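PDB 6T1B: purine nucleoside phosphorylase YlmD from Geobacillus stearothermophilus, which catalyses the phosphorolysis of adenosine, inosine and S-methyl-5'-thioadenosine, also deaminates adenosine, and uses a catalytic zinc ion to bind its substrate. Local coordinates for residues R147-G152 against R224-A229; G109-E114 against T163-A168; C243-E248 against H254-G259. All coordinates share one frame; numbering follows the deposited sequence.

Contact 1: R147-G152 against R224-A229; sequences RGTAGG and RLQLLA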
ATOM      1  N   ARG A 147       3.090   0.433 -13.013  1.00 15.37           N
ATOM      2  CA  ARG A 147       4.466   0.829 -13.298  1.00 15.90           C
ATOM      3  C   ARG A 147       5.418   0.298 -12.230  1.00 15.12           C
ATOM      4  O   ARG A 147       6.490  -0.251 -12.549  1.00 17.27           O
ATOM      5  CB  ARG A 147       4.573   2.345 -13.386  1.00 18.78           C
ATOM      6  CG  ARG A 147       3.890   2.920 -14.576  1.00 21.92           C
ATOM      7  CD  ARG A 147       4.316   4.352 -14.751  1.00 35.55           C
ATOM      8  NE  ARG A 147       3.466   5.012 -15.725  1.00 50.14           N
ATOM      9  CZ  ARG A 147       3.743   5.125 -17.016  1.00 54.75           C
ATOM     10  NH1 ARG A 147       2.878   5.742 -17.800  1.00 28.99           N
ATOM     11  NH2 ARG A 147       4.871   4.628 -17.515  1.00 56.06           N
ATOM     12  N   GLY A 148       5.041   0.444 -10.964  1.00 13.96           N
ATOM     13  CA  GLY A 148       5.879  -0.059  -9.886  1.00 13.84           C
ATOM     14  C   GLY A 148       5.978  -1.571  -9.908  1.00 16.11           C
ATOM     15  O   GLY A 148       7.027  -2.142  -9.595  1.00 15.17           O
ATOM     16  N   THR A 149       4.889  -2.241 -10.286  1.00 14.72           N
ATOM     17  CA  THR A 149       4.919  -3.694 -10.445  1.00 14.05           C
ATOM     18  C   THR A 149       5.841  -4.087 -11.590  1.00 15.28           C
ATOM     19  O   THR A 149       6.642  -5.020 -11.462  1.00 16.86           O
ATOM     20  CB  THR A 149       3.500  -4.216 -10.672  1.00 15.05           C
ATOM     21  OG1 THR A 149       2.656  -3.829  -9.573  1.00 15.49           O
ATOM     22  CG2 THR A 149       3.468  -5.723 -10.750  1.00 16.07           C
ATOM     23  N   ALA A 150       5.773  -3.363 -12.706  1.00 15.39           N
ATOM     24  CA  ALA A 150       6.673  -3.632 -13.831  1.00 16.04           C
ATOM     25  C   ALA A 150       8.125  -3.396 -13.424  1.00 16.78           C
ATOM     26  O   ALA A 150       9.037  -4.044 -13.959  1.00 19.78           O
ATOM     27  CB  ALA A 150       6.299  -2.747 -15.023  1.00 19.14           C
ATOM     28  N   GLY A 151       8.356  -2.477 -12.486  1.00 16.70           N
ATOM     29  CA  GLY A 151       9.658  -2.189 -11.929  1.00 15.10           C
ATOM     30  C   GLY A 151      10.117  -3.135 -10.855  1.00 16.82           C
ATOM     31  O   GLY A 151      11.259  -3.031 -10.394  1.00 18.40           O
ATOM     32  N   GLY A 152       9.256  -4.066 -10.452  1.00 15.45           N
ATOM     33  CA  GLY A 152       9.638  -5.054  -9.464  1.00 16.45           C
ATOM     34  C   GLY A 152       9.711  -4.549  -8.040  1.00 14.99           C
ATOM     35  O   GLY A 152      10.531  -5.038  -7.254  1.00 14.32           O
ATOM     36  N   ARG A 224       1.799 -10.955  -5.957  1.00 15.10           N
ATOM     37  CA  ARG A 224       1.978 -12.219  -5.259  1.00 15.34           C
ATOM     38  C   ARG A 224       2.977 -13.100  -5.994  1.00 15.08           C
ATOM     39  O   ARG A 224       3.869 -13.699  -5.379  1.00 15.68           O
ATOM     40  CB  ARG A 224       0.637 -12.938  -5.112  1.00 14.31           C
ATOM     41  CG  ARG A 224       0.734 -14.305  -4.469  1.00 20.87           C
ATOM     42  CD  ARG A 224      -0.641 -14.934  -4.255  1.00 21.70           C
ATOM     43  NE  ARG A 224      -0.476 -16.338  -3.936  1.00 23.61           N
ATOM     44  CZ  ARG A 224      -0.389 -17.301  -4.844  1.00 22.22           C
ATOM     45  NH1 ARG A 224      -0.471 -17.027  -6.140  1.00 28.00           N
ATOM     46  NH2 ARG A 224      -0.205 -18.557  -4.457  1.00 28.59           N
ATOM     47  N   LEU A 225       2.831 -13.226  -7.318  1.00 16.51           N
ATOM     48  CA  LEU A 225       3.727 -14.085  -8.085  1.00 17.70           C
ATOM     49  C   LEU A 225       5.163 -13.592  -7.993  1.00 17.08           C
ATOM     50  O   LEU A 225       6.101 -14.390  -7.887  1.00 19.50           O
ATOM     51  CB  LEU A 225       3.259 -14.148  -9.540  1.00 18.57           C
ATOM     52  CG  LEU A 225       1.928 -14.865  -9.774  1.00 19.31           C
ATOM     53  CD1 LEU A 225       1.439 -14.602 -11.197  1.00 22.44           C
ATOM     54  CD2 LEU A 225       2.053 -16.338  -9.538  1.00 22.05           C
ATOM     55  N   GLN A 226       5.355 -12.269  -8.009  1.00 17.57           N
ATOM     56  CA  GLN A 226       6.699 -11.726  -7.852  1.00 18.67           C
ATOM     57  C   GLN A 226       7.268 -12.060  -6.477  1.00 15.57           C
ATOM     58  O   GLN A 226       8.444 -12.401  -6.359  1.00 18.54           O
ATOM     59  CB  GLN A 226       6.714 -10.217  -8.060  1.00 16.77           C
ATOM     60  CG  GLN A 226       6.609  -9.808  -9.521  1.00 16.87           C
ATOM     61  CD  GLN A 226       6.707  -8.300  -9.705  1.00 20.08           C
ATOM     62  OE1 GLN A 226       7.073  -7.575  -8.791  1.00 22.71           O
ATOM     63  NE2 GLN A 226       6.405  -7.834 -10.911  1.00 22.41           N
ATOM     64  N   LEU A 227       6.449 -11.920  -5.424  1.00 15.17           N
ATOM     65  CA  LEU A 227       6.928 -12.210  -4.075  1.00 14.11           C
ATOM     66  C   LEU A 227       7.316 -13.668  -3.934  1.00 16.53           C
ATOM     67  O   LEU A 227       8.328 -13.987  -3.300  1.00 17.11           O
ATOM     68  CB  LEU A 227       5.863 -11.859  -3.045  1.00 13.65           C
ATOM     69  CG  LEU A 227       5.636 -10.363  -2.907  1.00 14.00           C
ATOM     70  CD1 LEU A 227       4.293 -10.089  -2.248  1.00 15.41           C
ATOM     71  CD2 LEU A 227       6.730  -9.692  -2.098  1.00 17.07           C
ATOM     72  N   LEU A 228       6.504 -14.566  -4.492  1.00 15.35           N
ATOM     73  CA  LEU A 228       6.847 -15.980  -4.487  1.00 18.85           C
ATOM     74  C   LEU A 228       8.185 -16.202  -5.170  1.00 17.49           C
ATOM     75  O   LEU A 228       9.046 -16.917  -4.656  1.00 20.88           O
ATOM     76  CB  LEU A 228       5.745 -16.774  -5.187  1.00 19.25           C
ATOM     77  CG  LEU A 228       4.434 -16.868  -4.425  1.00 20.71           C
ATOM     78  CD1 LEU A 228       3.285 -17.280  -5.349  1.00 19.43           C
ATOM     79  CD2 LEU A 228       4.580 -17.842  -3.261  1.00 21.12           C
ATOM     80  N   ALA A 229       8.384 -15.565  -6.325  1.00 19.18           N
ATOM     81  CA  ALA A 229       9.641 -15.735  -7.054  1.00 22.72           C
ATOM     82  C   ALA A 229      10.827 -15.188  -6.275  1.00 21.23           C
ATOM     83  O   ALA A 229      11.945 -15.701  -6.406  1.00 24.47           O
ATOM     84  CB  ALA A 229       9.548 -15.037  -8.414  1.00 24.83           C
TER
HETATM   85  O   HOH W   1       9.846  -8.195  -8.174  1.00 37.01           O

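Contact 2: G109-E114 against T163-A168; sequences GLYTDE and TREHIA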
ATOM      1  N   GLY A 109       8.192   3.049  -1.717  1.00 10.90           N
ATOM      2  CA  GLY A 109       8.075   2.163  -0.583  1.00 10.22           C
ATOM      3  C   GLY A 109       9.028   2.606   0.500  1.00 10.42           C
ATOM      4  O   GLY A 109      10.031   3.282   0.247  1.00 11.15           O
ATOM      5  N   LEU A 110       8.713   2.179   1.720  1.00  9.99           N
ATOM      6  CA  LEU A 110       9.489   2.527   2.892  1.00  9.88           C
ATOM      7  C   LEU A 110       9.595   1.296   3.774  1.00 10.05           C
ATOM      8  O   LEU A 110       8.707   0.436   3.758  1.00 10.93           O
ATOM      9  CB  LEU A 110       8.806   3.608   3.735  1.00 10.52           C
ATOM     10  CG  LEU A 110       8.576   4.945   3.054  1.00 11.35           C
ATOM     11  CD1 LEU A 110       7.719   5.851   3.918  1.00 11.94           C
ATOM     12  CD2 LEU A 110       9.889   5.586   2.680  1.00 12.10           C
ATOM     13  N   TYR A 111      10.662   1.223   4.564  1.00 10.58           N
ATOM     14  CA  TYR A 111      10.689   0.212   5.610  1.00 10.67           C
ATOM     15  C   TYR A 111      11.448   0.742   6.811  1.00 12.07           C
ATOM     16  O   TYR A 111      12.234   1.684   6.695  1.00 12.60           O
ATOM     17  CB  TYR A 111      11.273  -1.126   5.164  1.00 11.46           C
ATOM     18  CG  TYR A 111      12.748  -1.194   4.866  1.00 12.72           C
ATOM     19  CD1 TYR A 111      13.654  -1.591   5.841  1.00 13.31           C
ATOM     20  CD2 TYR A 111      13.222  -0.949   3.590  1.00 14.25           C
ATOM     21  CE1 TYR A 111      14.999  -1.713   5.555  1.00 15.61           C
ATOM     22  CE2 TYR A 111      14.560  -1.076   3.310  1.00 15.84           C
ATOM     23  CZ  TYR A 111      15.437  -1.450   4.278  1.00 16.64           C
ATOM     24  OH  TYR A 111      16.774  -1.576   3.962  1.00 19.99           O
ATOM     25  N   THR A 112      11.228   0.122   7.971  1.00 12.54           N
ATOM     26  CA  THR A 112      11.959   0.501   9.168  1.00 12.63           C
ATOM     27  C   THR A 112      12.067  -0.692  10.104  1.00 15.10           C
ATOM     28  O   THR A 112      11.177  -1.555  10.143  1.00 14.43           O
ATOM     29  CB  THR A 112      11.281   1.673   9.889  1.00 13.56           C
ATOM     30  OG1 THR A 112      12.073   2.130  10.987  1.00 14.68           O
ATOM     31  CG2 THR A 112       9.901   1.281  10.415  1.00 14.68           C
ATOM     32  N   ASP A 113      13.144  -0.720  10.868  1.00 14.96           N
ATOM     33  CA  ASP A 113      13.289  -1.697  11.934  1.00 15.71           C
ATOM     34  C   ASP A 113      13.143  -1.074  13.319  1.00 15.68           C
ATOM     35  O   ASP A 113      13.404  -1.727  14.323  1.00 17.38           O
ATOM     36  CB  ASP A 113      14.584  -2.508  11.788  1.00 18.52           C
ATOM     37  CG  ASP A 113      15.833  -1.679  11.979  1.00 17.33           C
ATOM     38  OD1 ASP A 113      15.714  -0.480  12.247  1.00 20.29           O
ATOM     39  OD2 ASP A 113      16.947  -2.240  11.855  1.00 19.94           O
ATOM     40  N   GLU A 114      12.645   0.161  13.391  1.00 16.51           N
ATOM     41  CA  GLU A 114      12.465   0.854  14.653  1.00 16.27           C
ATOM     42  C   GLU A 114      10.991   0.926  15.014  1.00 17.65           C
ATOM     43  O   GLU A 114      10.132   0.995  14.135  1.00 17.78           O
ATOM     44  CB  GLU A 114      13.048   2.274  14.583  1.00 17.57           C
ATOM     45  CG  GLU A 114      14.521   2.284  14.234  1.00 18.57           C
ATOM     46  CD  GLU A 114      15.178   3.643  14.307  1.00 20.98           C
ATOM     47  OE1 GLU A 114      16.393   3.698  14.024  1.00 22.41           O
ATOM     48  OE2 GLU A 114      14.511   4.646  14.638  1.00 23.19           O
ATOM     49  N   THR A 163      19.633  -8.465   1.530  1.00 21.94           N
ATOM     50  CA  THR A 163      21.017  -8.062   1.289  1.00 26.54           C
ATOM     51  C   THR A 163      21.492  -6.992   2.258  1.00 25.57           C
ATOM     52  O   THR A 163      22.674  -6.968   2.610  1.00 28.33           O
ATOM     53  CB  THR A 163      21.200  -7.565  -0.144  1.00 27.61           C
ATOM     54  OG1 THR A 163      20.485  -6.339  -0.358  1.00 27.71           O
ATOM     55  CG2 THR A 163      20.707  -8.605  -1.129  1.00 32.81           C
ATOM     56  N   ARG A 164      20.616  -6.087   2.678  1.00 23.33           N
ATOM     57  CA  ARG A 164      21.018  -5.039   3.602  1.00 21.76           C
ATOM     58  C   ARG A 164      20.650  -5.323   5.041  1.00 23.83           C
ATOM     59  O   ARG A 164      21.384  -4.904   5.940  1.00 26.82           O
ATOM     60  CB  ARG A 164      20.437  -3.700   3.162  1.00 23.65           C
ATOM     61  CG  ARG A 164      20.872  -3.335   1.750  1.00 30.82           C
ATOM     62  CD  ARG A 164      20.518  -1.916   1.405  1.00 51.05           C
ATOM     63  NE  ARG A 164      20.912  -1.580   0.042  1.00 52.24           N
ATOM     64  CZ  ARG A 164      20.658  -0.413  -0.540  1.00 63.35           C
ATOM     65  NH1 ARG A 164      20.009   0.535   0.125  1.00 39.15           N
ATOM     66  NH2 ARG A 164      21.051  -0.196  -1.786  1.00 64.08           N
ATOM     67  N   GLU A 165      19.551  -6.036   5.284  1.00 19.00           N
ATOM     68  CA  GLU A 165      19.108  -6.333   6.643  1.00 19.69           C
ATOM     69  C   GLU A 165      19.352  -7.777   7.053  1.00 22.82           C
ATOM     70  O   GLU A 165      19.137  -8.121   8.224  1.00 22.76           O
ATOM     71  CB  GLU A 165      17.620  -5.975   6.812  1.00 18.77           C
ATOM     72  CG  GLU A 165      17.223  -4.623   6.208  1.00 19.69           C
ATOM     73  CD  GLU A 165      17.981  -3.429   6.776  1.00 21.81           C
ATOM     74  OE1 GLU A 165      18.319  -3.453   7.967  1.00 26.87           O
ATOM     75  OE2 GLU A 165      18.224  -2.455   6.014  1.00 20.75           O
ATOM     76  N   HIS A 166      19.856  -8.625   6.143  1.00 22.14           N
ATOM     77  CA  HIS A 166      20.230 -10.008   6.461  1.00 25.20           C
ATOM     78  C   HIS A 166      19.042 -10.812   6.980  1.00 28.05           C
ATOM     79  O   HIS A 166      19.166 -11.612   7.911  1.00 29.00           O
ATOM     80  CB  HIS A 166      21.440 -10.031   7.394  1.00 26.80           C
ATOM     81  CG  HIS A 166      22.588  -9.208   6.883  1.00 29.71           C
ATOM     82  ND1 HIS A 166      22.989  -8.029   7.478  1.00 46.27           N
ATOM     83  CD2 HIS A 166      23.392  -9.375   5.804  1.00 45.32           C
ATOM     84  CE1 HIS A 166      24.004  -7.519   6.801  1.00 61.32           C
ATOM     85  NE2 HIS A 166      24.270  -8.317   5.783  1.00 44.28           N
ATOM     86  N   ILE A 167      17.891 -10.632   6.337  1.00 23.65           N
ATOM     87  CA  ILE A 167      16.658 -11.350   6.649  1.00 26.78           C
ATOM     88  C   ILE A 167      16.389 -12.315   5.505  1.00 26.15           C
ATOM     89  O   ILE A 167      16.226 -11.885   4.355  1.00 29.60           O
ATOM     90  CB  ILE A 167      15.467 -10.389   6.781  1.00 27.40           C
ATOM     91  CG1 ILE A 167      15.742  -9.328   7.848  1.00 29.45           C
ATOM     92  CG2 ILE A 167      14.177 -11.160   7.104  1.00 28.99           C
ATOM     93  CD1 ILE A 167      16.094  -9.880   9.180  1.00 34.17           C
ATOM     94  N   ALA A 168      16.279 -13.601   5.812  1.00 23.87           N
ATOM     95  CA  ALA A 168      15.898 -14.563   4.788  1.00 27.40           C
ATOM     96  C   ALA A 168      14.457 -14.323   4.341  1.00 21.96           C
ATOM     97  O   ALA A 168      13.601 -13.956   5.146  1.00 23.05           O
ATOM     98  CB  ALA A 168      16.017 -15.993   5.316  1.00 26.93           C
TER
HETATM   99  O   HOH W   2      18.317   0.296   2.513  1.00 33.08           O
HETATM  100  O   HOH W   3      16.978  -4.426   9.948  1.00 20.72           O

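Contact 3: C243-E248 against H254-G259; sequences CTSCEE and HRRDRG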
ATOM      1  N   CYS A 243     -12.069  -5.143  -3.594  1.00 17.86           N
ATOM      2  CA  CYS A 243     -11.799  -4.298  -4.754  1.00 16.08           C
ATOM      3  C   CYS A 243     -12.207  -2.866  -4.423  1.00 17.87           C
ATOM      4  O   CYS A 243     -13.359  -2.623  -4.046  1.00 17.48           O
ATOM      5  CB  CYS A 243     -12.620  -4.761  -5.970  1.00 18.28           C
ATOM      6  SG  CYS A 243     -12.449  -3.697  -7.423  1.00 20.08           S
ATOM      7  N   THR A 244     -11.269  -1.924  -4.610  1.00 15.17           N
ATOM      8  CA  THR A 244     -11.526  -0.512  -4.336  1.00 15.48           C
ATOM      9  C   THR A 244     -12.578   0.065  -5.272  1.00 16.14           C
ATOM     10  O   THR A 244     -13.362   0.923  -4.861  1.00 16.03           O
ATOM     11  CB  THR A 244     -10.231   0.299  -4.452  1.00 14.62           C
ATOM     12  OG1 THR A 244      -9.547  -0.044  -5.669  1.00 15.55           O
ATOM     13  CG2 THR A 244      -9.325  -0.006  -3.327  1.00 14.98           C
ATOM     14  N   SER A 245     -12.566  -0.357  -6.544  1.00 14.67           N
ATOM     15  CA  SER A 245     -13.581   0.134  -7.457  0.72 15.71           C
ATOM     16  C   SER A 245     -14.955  -0.420  -7.099  1.00 17.79           C
ATOM     17  O   SER A 245     -15.928   0.333  -7.128  1.00 18.88           O
ATOM     18  CB  SER A 245     -13.220  -0.160  -8.919  0.72 15.30           C
ATOM     19  OG  SER A 245     -14.334   0.060  -9.779  0.72 18.48           O
ATOM     20  N   CYS A 246     -15.051  -1.699  -6.753  1.00 16.64           N
ATOM     21  CA  CYS A 246     -16.338  -2.324  -6.506  1.00 18.15           C
ATOM     22  C   CYS A 246     -16.987  -1.834  -5.224  1.00 19.13           C
ATOM     23  O   CYS A 246     -18.199  -1.648  -5.170  1.00 20.58           O
ATOM     24  CB  CYS A 246     -16.151  -3.837  -6.394  1.00 17.21           C
ATOM     25  SG  CYS A 246     -15.987  -4.699  -7.997  1.00 28.65           S
ATOM     26  N   GLU A 247     -16.188  -1.690  -4.163  1.00 19.48           N
ATOM     27  CA  GLU A 247     -16.702  -1.370  -2.829  1.00 21.80           C
ATOM     28  C   GLU A 247     -16.754   0.146  -2.674  1.00 25.25           C
ATOM     29  O   GLU A 247     -16.019   0.755  -1.898  1.00 21.31           O
ATOM     30  CB  GLU A 247     -15.865  -2.085  -1.771  1.00 22.26           C
ATOM     31  CG  GLU A 247     -15.975  -3.610  -1.927  1.00 28.62           C
ATOM     32  CD  GLU A 247     -15.168  -4.471  -0.947  1.00 53.81           C
ATOM     33  OE1 GLU A 247     -14.889  -4.064   0.206  1.00 26.80           O
ATOM     34  OE2 GLU A 247     -14.827  -5.614  -1.341  1.00 34.67           O
ATOM     35  N   GLU A 248     -17.676   0.743  -3.447  1.00 21.75           N
ATOM     36  CA  GLU A 248     -17.792   2.191  -3.515  1.00 19.82           C
ATOM     37  C   GLU A 248     -18.201   2.819  -2.195  1.00 27.28           C
ATOM     38  O   GLU A 248     -17.975   4.016  -1.989  1.00 26.46           O
ATOM     39  CB  GLU A 248     -18.762   2.637  -4.597  1.00 25.93           C
ATOM     40  CG  GLU A 248     -18.963   4.151  -4.606  1.00 39.90           C
ATOM     41  CD  GLU A 248     -19.649   4.662  -5.859  1.00 96.84           C
ATOM     42  OE1 GLU A 248     -20.432   3.893  -6.455  1.00 71.23           O
ATOM     43  OE2 GLU A 248     -19.399   5.834  -6.244  1.00 51.60           O
ATOM     44  N   HIS A 254      -9.527   5.833  -8.045  1.00 10.11           N
ATOM     45  CA  HIS A 254      -9.126   6.680  -9.167  1.00 10.62           C
ATOM     46  C   HIS A 254      -9.873   6.331 -10.439  1.00 11.75           C
ATOM     47  O   HIS A 254     -10.305   7.223 -11.178  1.00 13.52           O
ATOM     48  CB  HIS A 254      -7.622   6.516  -9.355  1.00 11.81           C
ATOM     49  CG  HIS A 254      -7.082   7.225 -10.551  1.00 13.47           C
ATOM     50  ND1 HIS A 254      -6.812   8.573 -10.545  1.00 15.03           N
ATOM     51  CD2 HIS A 254      -6.770   6.775 -11.787  1.00 20.11           C
ATOM     52  CE1 HIS A 254      -6.358   8.929 -11.731  1.00 13.03           C
ATOM     53  NE2 HIS A 254      -6.326   7.858 -12.507  1.00 21.68           N
ATOM     54  N   ARG A 255     -10.054   5.041 -10.714  1.00 11.34           N
ATOM     55  CA  ARG A 255     -10.725   4.648 -11.943  1.00 13.52           C
ATOM     56  C   ARG A 255     -12.226   4.902 -11.860  1.00 13.43           C
ATOM     57  O   ARG A 255     -12.808   5.518 -12.759  1.00 15.29           O
ATOM     58  CB  ARG A 255     -10.435   3.196 -12.300  1.00 16.99           C
ATOM     59  CG  ARG A 255     -11.074   2.791 -13.626  1.00 24.88           C
ATOM     60  CD  ARG A 255     -10.528   1.477 -14.167  1.00 61.35           C
ATOM     61  NE  ARG A 255      -9.276   1.670 -14.892  1.00 74.51           N
ATOM     62  CZ  ARG A 255      -9.027   1.224 -16.123  1.00 58.16           C
ATOM     63  NH1 ARG A 255      -9.936   0.522 -16.795  1.00 55.61           N
ATOM     64  NH2 ARG A 255      -7.846   1.467 -16.671  1.00 66.78           N
ATOM     65  N   ARG A 256     -12.882   4.417 -10.790  1.00 12.55           N
ATOM     66  CA  ARG A 256     -14.343   4.535 -10.745  1.00 14.00           C
ATOM     67  C   ARG A 256     -14.761   5.991 -10.646  1.00 13.60           C
ATOM     68  O   ARG A 256     -15.780   6.398 -11.214  1.00 15.64           O
ATOM     69  CB  ARG A 256     -14.899   3.780  -9.537  1.00 14.61           C
ATOM     70  CG  ARG A 256     -16.425   3.730  -9.455  1.00 15.49           C
ATOM     71  CD  ARG A 256     -16.917   3.309  -8.079  1.00 20.16           C
ATOM     72  NE  ARG A 256     -16.464   4.286  -7.113  1.00 21.99           N
ATOM     73  CZ  ARG A 256     -15.716   4.043  -6.038  1.00 14.99           C
ATOM     74  NH1 ARG A 256     -15.360   2.823  -5.692  1.00 17.53           N
ATOM     75  NH2 ARG A 256     -15.364   5.062  -5.291  1.00 14.41           N
ATOM     76  N   ASP A 257     -14.000   6.782  -9.908  1.00 12.63           N
ATOM     77  CA  ASP A 257     -14.307   8.178  -9.635  1.00 11.51           C
ATOM     78  C   ASP A 257     -13.749   9.093 -10.724  1.00 14.99           C
ATOM     79  O   ASP A 257     -13.755  10.327 -10.566  1.00 15.12           O
ATOM     80  CB  ASP A 257     -13.818   8.612  -8.255  1.00 10.77           C
ATOM     81  CG  ASP A 257     -14.438   7.810  -7.115  1.00 12.57           C
ATOM     82  OD1 ASP A 257     -15.565   7.284  -7.287  1.00 15.10           O
ATOM     83  OD2 ASP A 257     -13.815   7.725  -6.036  1.00 13.59           O
ATOM     84  N   ARG A 258     -13.262   8.516 -11.815  1.00 13.30           N
ATOM     85  CA  ARG A 258     -12.906   9.284 -13.013  1.00 15.50           C
ATOM     86  C   ARG A 258     -11.806  10.294 -12.717  1.00 13.43           C
ATOM     87  O   ARG A 258     -11.787  11.397 -13.275  1.00 14.92           O
ATOM     88  CB  ARG A 258     -14.128   9.960 -13.620  1.00 16.87           C
ATOM     89  CG  ARG A 258     -15.218   8.952 -13.971  1.00 21.54           C
ATOM     90  CD  ARG A 258     -16.347   9.567 -14.762  1.00 27.17           C
ATOM     91  NE  ARG A 258     -15.914   9.922 -16.107  1.00 49.55           N
ATOM     92  CZ  ARG A 258     -15.881   9.072 -17.128  1.00 58.44           C
ATOM     93  NH1 ARG A 258     -16.258   7.813 -16.959  1.00 58.20           N
ATOM     94  NH2 ARG A 258     -15.467   9.482 -18.318  1.00 51.97           N
ATOM     95  N   GLY A 259     -10.870   9.900 -11.879  1.00 12.73           N
ATOM     96  CA  GLY A 259      -9.611  10.594 -11.711  1.00 11.19           C
ATOM     97  C   GLY A 259      -9.589  11.730 -10.718  1.00 10.29           C
ATOM     98  O   GLY A 259      -8.502  12.225 -10.417  1.00 12.71           O
TER
HETATM   99  O   HOH W   4     -17.760   8.283  -7.973  1.00 36.69           O
HETATM  100  O   HOH W   5     -18.291   8.221  -5.307  1.00 49.12           O

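Contact 1: R147-G152 against R224-A229
Gln226, on helix 219-229, reaches across to the C-terminal end of helix 146-150 and donates to the carbonyl oxygen of Thr149. That helix closes in a Schellman motif with Gly152 at positive phi, and Gly152 is also the N-cap of helix 153-163, so one glycine ends one helix and caps the next, and the Gln226 amide bonds at this junction. From CB, which points at the opposite segment, the chain runs out extended through CG (chi2 -177°) and packs on Ala154 of helix 153-163; only the amide touches the opposite segment, with CD 3.7 Å from Thr149 O. At the tip the two branches part. NE2 lies 2.9 Å from Thr149 O with an almost perfectly straight N-H...O line, and the acceptor sits in the amide plane; seen from the carbonyl, however, the donor stands 38° above the plane and is not on a lone pair. The other face of that oxygen takes the backbone N of Gly152. With Thr149 CG2 anti to the backbone N (OG1 at chi1 -57°), the methyl rests 3.6 Å from Gln226 NE2, while OG1 bonds Gly145 O and Asn223 ND2, the latter tying the threonine to helix 219-229 a second time. Gln226 OE1 packs 3.7 Å from Gly152 CA. A water donates to Gln226 OE1 at 2.9 Å and reaches Gly152 O only weakly.

Contact 2: G109-E114 against T163-A168
The backbones stay well apart where Tyr111 and Glu165 meet, the closest CA pair being Asp113 and Glu165 at 9.1 Å, so side chains alone bridge the end of a strand and a loop. The Tyr111 side chain leaves the strand toward that loop, and its OH donates to Glu165 OE2 at 2.7 Å. The acceptor lies at the ring edge, near the ring plane, and is met on its anti side, 25° out of the carboxylate plane; ring and carboxylate are turned 70° against each other. A bend at chi2 (-59°) turns the carboxylate toward the phenol, with Glu165 CD 3.7 Å from Tyr111 CE1. Strand 109-112 belongs to a mixed sheet, between strands 85-87 and 138-144, and the loop follows helix 153-163, which packs Trp161 edge-to-face with Tyr111. The second oxygen, Glu165 OE1, forms a salt bridge with Lys87 of the neighbouring strand. This positive charge probably eases the approach of Asp113, whose OD2 comes to 4.3 Å from Glu165 OE1, and one water donates to both of those oxygens. A second water donates to the phenol hydroxyl, Tyr111 OH, at 2.8 Å and accepts from Arg164 NH1.

Contact 3: C243-E248 against H254-G259
Glu248 lies over one face of the Arg256 guanidinium, with its CG 3.5 Å above the plane and over the centre, while the carbonyl oxygen of Ser245 meets the edge in plane. Carboxylate and guanidinium stack with their planes 26° apart. The salt bridge from Glu248 OE2 to Arg256 NE, 3.4 Å long, is therefore one of charge alone, with no N-H aimed at the oxygen. At the edge Arg256 NH1 makes a nearly straight bond to Ser245 O at 2.9 Å and a weak, bent one to Thr244 O. A bend at chi3 (61°) turns the guanidinium so that NH1 meets these two carbonyls. Arg256 CD also lies 3.3 Å from Ser245 O. Arg256 NH2 is shared between Asp257 OD1, at 3.0 Å, and Phe251 O, so the arginine sits in a salt-bridge network with two carboxylates that would otherwise probably repel. The carbonyls it bonds belong to the CxxC half of a four-cysteine zinc site, probably structural: Cys243 and Cys246 bind the ion with Cys183 and Cys184, and Cys246 N donates to Cys243 SG. Both segments belong to the long connection from strand 237-239 to strand 264-269, which joins the edge of one mixed sheet to an inner strand of the other.

How the contacts relate
In each contact one polar side chain, Gln226, Glu165 or Arg256, takes part in the main bond between two segments. Contacts 1 and 2 interleave along the chain and flank helix 153-163, which begins beside Gly152 and ends at Thr163; their centres are 18 Å apart, and their nearest atoms about 9 Å. Contact 3 follows both in sequence, its centre 23 Å from that of contact 1 and 32 Å from that of contact 2. It supplies two of the four ligands of the second zinc, and the Thr244 side chain is about 10 Å from inosine. In contact 1 the Thr149 side chain is about 9 Å from the catalytic zinc ion. Contact 2 lies away from these sites.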